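Local coordinates for inorganic pyrophosphatase (Neisseria gonorrhoeae, PDB 5TEA), which probably catalyses the magnesium-dependent hydrolysis of inorganic pyrophosphate to two phosphate ions, working as a homohexamer, at residues B[66-71]-B[79-84]; B[25-30]-B[94-99]. All blocks are in the same frame, centred on the assembly; numbering follows the deposited sequence.

Contact 1: residues B[66-71]-B[79-84]; sequences GFIPQT and LDVLLV. With CA (calcium ion), chain I.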
loop_
_atom_site.group_PDB
_atom_site.type_symbol
_atom_site.label_atom_id
_atom_site.label_comp_id
_atom_site.label_asym_id
_atom_site.label_seq_id
_atom_site.Cartn_x
_atom_site.Cartn_y
_atom_site.Cartn_z
ATOM N N GLY B 66 3.350 0.091 21.432
ATOM C CA GLY B 66 2.681 1.117 22.214
ATOM C C GLY B 66 3.089 1.160 23.672
ATOM O O GLY B 66 4.128 0.610 24.042
ATOM N N PHE B 67 2.272 1.784 24.523
ATOM C CA PHE B 67 2.597 1.818 25.945
ATOM C C PHE B 67 1.323 1.756 26.773
ATOM O O PHE B 67 0.219 1.975 26.275
ATOM C CB PHE B 67 3.397 3.070 26.320
ATOM C CG PHE B 67 2.609 4.353 26.256
ATOM C CD1 PHE B 67 2.450 5.032 25.047
ATOM C CD2 PHE B 67 2.053 4.901 27.402
ATOM C CE1 PHE B 67 1.742 6.226 24.986
ATOM C CE2 PHE B 67 1.332 6.097 27.340
ATOM C CZ PHE B 67 1.183 6.758 26.131
ATOM N N ILE B 68 1.500 1.467 28.056
ATOM C CA ILE B 68 0.406 1.451 29.023
ATOM C C ILE B 68 0.425 2.776 29.778
ATOM O O ILE B 68 1.448 3.102 30.407
ATOM C CB ILE B 68 0.532 0.272 30.003
ATOM C CG1 ILE B 68 0.612 -1.071 29.261
ATOM C CG2 ILE B 68 -0.639 0.283 30.963
ATOM C CD1 ILE B 68 0.923 -2.260 30.198
ATOM N N PRO B 69 -0.668 3.544 29.782
ATOM C CA PRO B 69 -0.668 4.814 30.524
ATOM C C PRO B 69 -0.464 4.589 32.017
ATOM O O PRO B 69 -0.871 3.568 32.572
ATOM C CB PRO B 69 -2.061 5.406 30.245
ATOM C CG PRO B 69 -2.683 4.556 29.196
ATOM C CD PRO B 69 -1.966 3.243 29.153
ATOM N N GLN B 70 0.187 5.566 32.657
ATOM C CA GLN B 70 0.353 5.609 34.115
ATOM C C GLN B 70 1.144 4.409 34.631
ATOM O O GLN B 70 0.832 3.840 35.675
ATOM C CB GLN B 70 -0.994 5.725 34.831
ATOM C CG GLN B 70 -1.774 6.961 34.432
ATOM C CD GLN B 70 -3.000 7.183 35.293
ATOM O OE1 GLN B 70 -3.423 6.300 36.040
ATOM N NE2 GLN B 70 -3.576 8.373 35.196
ATOM N N THR B 71 2.198 4.044 33.901
ATOM C CA THR B 71 3.140 3.019 34.318
ATOM C C THR B 71 4.556 3.541 34.094
ATOM O O THR B 71 4.782 4.428 33.267
ATOM C CB THR B 71 2.940 1.704 33.549
ATOM O OG1 THR B 71 3.133 1.931 32.151
ATOM C CG2 THR B 71 1.518 1.129 33.767
ATOM N N LEU B 79 6.019 1.728 30.262
ATOM C CA LEU B 79 5.977 0.282 30.036
ATOM C C LEU B 79 5.486 0.009 28.621
ATOM O O LEU B 79 4.378 0.413 28.261
ATOM C CB LEU B 79 5.067 -0.402 31.062
ATOM C CG LEU B 79 4.891 -1.922 30.953
ATOM C CD1 LEU B 79 6.231 -2.625 30.853
ATOM C CD2 LEU B 79 4.093 -2.456 32.171
ATOM N N ASP B 80 6.318 -0.654 27.816
ATOM C CA ASP B 80 6.052 -0.812 26.397
ATOM C C ASP B 80 5.111 -1.984 26.140
ATOM O O ASP B 80 4.967 -2.892 26.963
ATOM C CB ASP B 80 7.339 -1.044 25.615
ATOM C CG ASP B 80 8.389 -0.014 25.906
ATOM O OD1 ASP B 80 8.099 1.206 25.846
ATOM O OD2 ASP B 80 9.518 -0.454 26.175
ATOM N N VAL B 81 4.468 -1.948 24.972
ATOM C CA VAL B 81 3.484 -2.942 24.552
ATOM C C VAL B 81 3.781 -3.371 23.122
ATOM O O VAL B 81 3.962 -2.519 22.243
ATOM C CB VAL B 81 2.042 -2.405 24.631
ATOM C CG1 VAL B 81 1.047 -3.458 24.102
ATOM C CG2 VAL B 81 1.690 -2.018 26.064
ATOM N N LEU B 82 3.838 -4.688 22.902
ATOM C CA LEU B 82 3.800 -5.299 21.580
ATOM C C LEU B 82 2.354 -5.717 21.321
ATOM O O LEU B 82 1.856 -6.654 21.947
ATOM C CB LEU B 82 4.748 -6.497 21.518
ATOM C CG LEU B 82 6.182 -6.202 21.999
ATOM C CD1 LEU B 82 7.074 -7.431 21.840
ATOM C CD2 LEU B 82 6.781 -5.015 21.222
ATOM N N LEU B 83 1.674 -5.007 20.415
ATOM C CA LEU B 83 0.268 -5.247 20.117
ATOM C C LEU B 83 0.173 -5.924 18.759
ATOM O O LEU B 83 0.544 -5.328 17.738
ATOM C CB LEU B 83 -0.520 -3.939 20.123
ATOM C CG LEU B 83 -2.007 -4.075 19.766
ATOM C CD1 LEU B 83 -2.768 -4.689 20.941
ATOM C CD2 LEU B 83 -2.583 -2.717 19.378
ATOM N N VAL B 84 -0.312 -7.158 18.749
ATOM C CA VAL B 84 -0.327 -7.992 17.551
ATOM C C VAL B 84 -1.688 -7.870 16.876
ATOM O O VAL B 84 -2.722 -8.131 17.494
ATOM C CB VAL B 84 -0.008 -9.455 17.894
ATOM C CG1 VAL B 84 -0.134 -10.354 16.658
ATOM C CG2 VAL B 84 1.398 -9.547 18.535
HETATM CA CA CA I . 10.258 0.667 28.479
HETATM O O HOH W 1 9.019 -1.275 29.151
HETATM O O HOH W 2 10.888 1.239 26.670
#
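In Ile68 and Leu79 the first torsions set Ile68 CG1 beside its backbone N, opposite the carbonyl carbon (chi1 -56°), and Leu79 CG anti to its backbone N (chi1 179°); an extended chi2 (173°) carries Ile68 out to CD1. The two side chains run abreast in the same direction, with Ile68 CD1 3.7 Å from Leu79 CD2. Val81 crosses Ile68 at about a right angle, its CG2 resting 3.5 Å from Ile68 CG1. Beside this apolar cluster, which also faces Ile174 of helix 167-183, the antiparallel backbones are joined at the hydrogen-bonded pair Gly66–Val81. Val81 N reaches Gly66 O at 2.7 Å, coming in above the carbonyl plane. Past the ladder, Ile68 N donates to Leu79 O (3.1 Å). Thr71 OG1 gives its proton to Ile68 O (2.7 Å) and receives only a weak bond from Leu79 N (3.5 Å). Phe67 and Asp80 project from the other face. Asp80 thus binds the calcium through OD2 (2.7 Å) and, through its N-H, holds water 1, one of the metal's waters. OD2 also accepts a hydrogen bond from Lys114 NZ, a double grip that would restrain the carboxylate's rotation.

Contact 2: residues B[25-30]-B[94-99]; sequences IINVVN and FLEARV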
loop_
_atom_site.group_PDB
_atom_site.type_symbol
_atom_site.label_atom_id
_atom_site.label_comp_id
_atom_site.label_asym_id
_atom_site.label_seq_id
_atom_site.Cartn_x
_atom_site.Cartn_y
_atom_site.Cartn_z
ATOM N N ILE B 25 -7.468 -7.119 30.970
ATOM C CA ILE B 25 -7.897 -6.216 29.903
ATOM C C ILE B 25 -7.410 -4.834 30.302
ATOM O O ILE B 25 -7.945 -4.238 31.241
ATOM C CB ILE B 25 -9.421 -6.230 29.696
ATOM C CG1 ILE B 25 -9.930 -7.664 29.559
ATOM C CG2 ILE B 25 -9.809 -5.391 28.444
ATOM C CD1 ILE B 25 -9.413 -8.373 28.350
ATOM N N ILE B 26 -6.381 -4.328 29.612
ATOM C CA ILE B 26 -5.740 -3.072 29.983
ATOM C C ILE B 26 -5.926 -2.050 28.865
ATOM O O ILE B 26 -6.328 -2.382 27.751
ATOM C CB ILE B 26 -4.246 -3.262 30.278
ATOM C CG1 ILE B 26 -3.523 -3.688 28.990
ATOM C CG2 ILE B 26 -4.069 -4.251 31.444
ATOM C CD1 ILE B 26 -2.035 -3.853 29.144
ATOM N N ASN B 27 -5.569 -0.797 29.166
ATOM C CA ASN B 27 -5.607 0.270 28.170
ATOM C C ASN B 27 -4.223 0.424 27.557
ATOM O O ASN B 27 -3.222 0.462 28.280
ATOM C CB ASN B 27 -6.076 1.592 28.793
ATOM C CG ASN B 27 -7.511 1.522 29.298
ATOM O OD1 ASN B 27 -8.355 0.881 28.685
ATOM N ND2 ASN B 27 -7.781 2.160 30.429
ATOM N N VAL B 28 -4.172 0.512 26.229
ATOM C CA VAL B 28 -2.922 0.626 25.482
ATOM C C VAL B 28 -3.049 1.791 24.514
ATOM O O VAL B 28 -4.096 1.970 23.883
ATOM C CB VAL B 28 -2.597 -0.688 24.728
ATOM C CG1 VAL B 28 -1.440 -0.492 23.751
ATOM C CG2 VAL B 28 -2.245 -1.767 25.748
ATOM N N VAL B 29 -2.004 2.612 24.432
ATOM C CA VAL B 29 -1.916 3.684 23.447
ATOM C C VAL B 29 -0.899 3.269 22.388
ATOM O O VAL B 29 0.244 2.933 22.719
ATOM C CB VAL B 29 -1.532 5.021 24.113
ATOM C CG1 VAL B 29 -1.234 6.092 23.059
ATOM C CG2 VAL B 29 -2.652 5.488 25.042
ATOM N N ASN B 30 -1.308 3.280 21.113
ATOM C CA ASN B 30 -0.424 2.829 20.041
ATOM C C ASN B 30 0.485 3.963 19.592
ATOM O O ASN B 30 0.017 5.086 19.336
ATOM C CB ASN B 30 -1.212 2.303 18.838
ATOM C CG ASN B 30 -0.323 1.551 17.851
ATOM O OD1 ASN B 30 0.315 0.561 18.208
ATOM N ND2 ASN B 30 -0.279 2.017 16.604
ATOM N N PHE B 94 -6.021 4.715 21.057
ATOM C CA PHE B 94 -5.912 3.849 22.218
ATOM C C PHE B 94 -6.999 2.786 22.143
ATOM O O PHE B 94 -7.979 2.929 21.410
ATOM C CB PHE B 94 -6.004 4.638 23.526
ATOM C CG PHE B 94 -7.412 5.012 23.922
ATOM C CD1 PHE B 94 -8.000 6.172 23.434
ATOM C CD2 PHE B 94 -8.139 4.212 24.785
ATOM C CE1 PHE B 94 -9.295 6.522 23.797
ATOM C CE2 PHE B 94 -9.446 4.555 25.140
ATOM C CZ PHE B 94 -10.010 5.713 24.655
ATOM N N LEU B 95 -6.806 1.703 22.897
ATOM C CA LEU B 95 -7.734 0.579 22.853
ATOM C C LEU B 95 -7.666 -0.205 24.156
ATOM O O LEU B 95 -6.659 -0.186 24.870
ATOM C CB LEU B 95 -7.429 -0.358 21.683
ATOM C CG LEU B 95 -6.163 -1.232 21.811
ATOM C CD1 LEU B 95 -6.293 -2.446 20.900
ATOM C CD2 LEU B 95 -4.904 -0.446 21.446
ATOM N N GLU B 96 -8.750 -0.912 24.441
ATOM C CA GLU B 96 -8.722 -1.969 25.437
ATOM C C GLU B 96 -8.093 -3.200 24.807
ATOM O O GLU B 96 -8.486 -3.621 23.709
ATOM C CB GLU B 96 -10.141 -2.265 25.934
ATOM C CG GLU B 96 -10.747 -1.053 26.611
ATOM C CD GLU B 96 -12.065 -1.355 27.311
ATOM O OE1 GLU B 96 -12.498 -2.523 27.272
ATOM O OE2 GLU B 96 -12.662 -0.421 27.888
ATOM N N ALA B 97 -7.102 -3.768 25.490
ATOM C CA ALA B 97 -6.322 -4.864 24.934
ATOM C C ALA B 97 -6.200 -5.989 25.948
ATOM O O ALA B 97 -6.081 -5.742 27.149
ATOM C CB ALA B 97 -4.926 -4.391 24.514
ATOM N N ARG B 98 -6.196 -7.221 25.456
ATOM C CA ARG B 98 -6.000 -8.371 26.331
ATOM C C ARG B 98 -4.509 -8.639 26.476
ATOM O O ARG B 98 -3.785 -8.674 25.477
ATOM C CB ARG B 98 -6.715 -9.612 25.785
ATOM C CG ARG B 98 -6.249 -10.924 26.419
ATOM C CD ARG B 98 -6.991 -12.137 25.857
ATOM N NE ARG B 98 -8.352 -12.232 26.376
ATOM C CZ ARG B 98 -8.690 -12.795 27.534
ATOM N NH1 ARG B 98 -7.771 -13.336 28.325
ATOM N NH2 ARG B 98 -9.961 -12.820 27.903
ATOM N N VAL B 99 -4.059 -8.815 27.721
ATOM C CA VAL B 99 -2.682 -9.203 28.037
ATOM C C VAL B 99 -2.532 -10.702 27.783
ATOM O O VAL B 99 -3.231 -11.509 28.406
ATOM C CB VAL B 99 -2.353 -8.883 29.502
ATOM C CG1 VAL B 99 -0.949 -9.403 29.884
ATOM C CG2 VAL B 99 -2.502 -7.403 29.796
HETATM O O HOH W 3 -10.754 2.329 28.040
#
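An antiparallel ladder of the curled central sheet joins 25-30 to 94-99, in five successive pairs from Ile25–Arg98 to Val29–Phe94. The hydrogen-bonded pairs are Ile26–Ala97 and Val28–Leu95, each closed by two N-H...O bonds; Ala97 N to Ile26 O measures 2.8 Å and Val28 N to Leu95 O 2.9 Å. Between them the CA-H groups of Glu96 and Asn27 point at the same carbonyls. Ile26, Val28, Leu95 and Ala97 turn to the inner face. With its CG1 between the backbone N and the carbonyl carbon (chi1 65°), Ile26 crosses Val99 at about a right angle, CD1 touching Val99 CG2 at 3.6 Å. Val28 meets Ala97 CB with CG2 (3.9 Å), and it lies alongside Leu95, whose CD2 is 4.0 Å from Val28 CB. The short segments run 136° apart, a strong twist in keeping with the beta barrel at the heart of this pyrophosphatase family; strand 110-119 and helix 167-183 close over the apolar side. On the opposite face Ile25 CD1 packs on Arg98 CB, and Val29 CG2 lies 3.8 Å from Phe94 CB. Asn27 and Glu96 lie side by side there, amide and carboxylate planes 43° apart. Water 3 donates to Asn27 OD1 at 2.9 Å and weakly to Glu96 OE2, while Asn27 ND2 is taken by the carbonyl of Thr17. Phe94 and Leu95 also pair in a parallel ladder with a strand of a second subunit, where Leu95 packs on Leu51 of that neighbouring chain.

How the contacts relate
From the N terminus the chain first lays down 25-30, then passes through the hairpin of strands 38-43 and 48-54 before reaching 66-71. A seven-residue loop, carrying the calcium ligands Asp73, Asp77 and Glu78, leads to 79-84, and contact 1 closes it. Strand 94-107 follows, and its first residues, 94-99, close the long excursion back to 25-30 as contact 2, which wholly encloses contact 1. Strand 25-32 is the shared neighbour: along one edge it pairs with 94-99, and along the other its later part pairs with 64-67, with a probable hydrogen bond from Phe67 N to Val29 O (2.9 Å). Ile68 also packs on Ile26, joining the metal-bearing part to the one reaching another subunit.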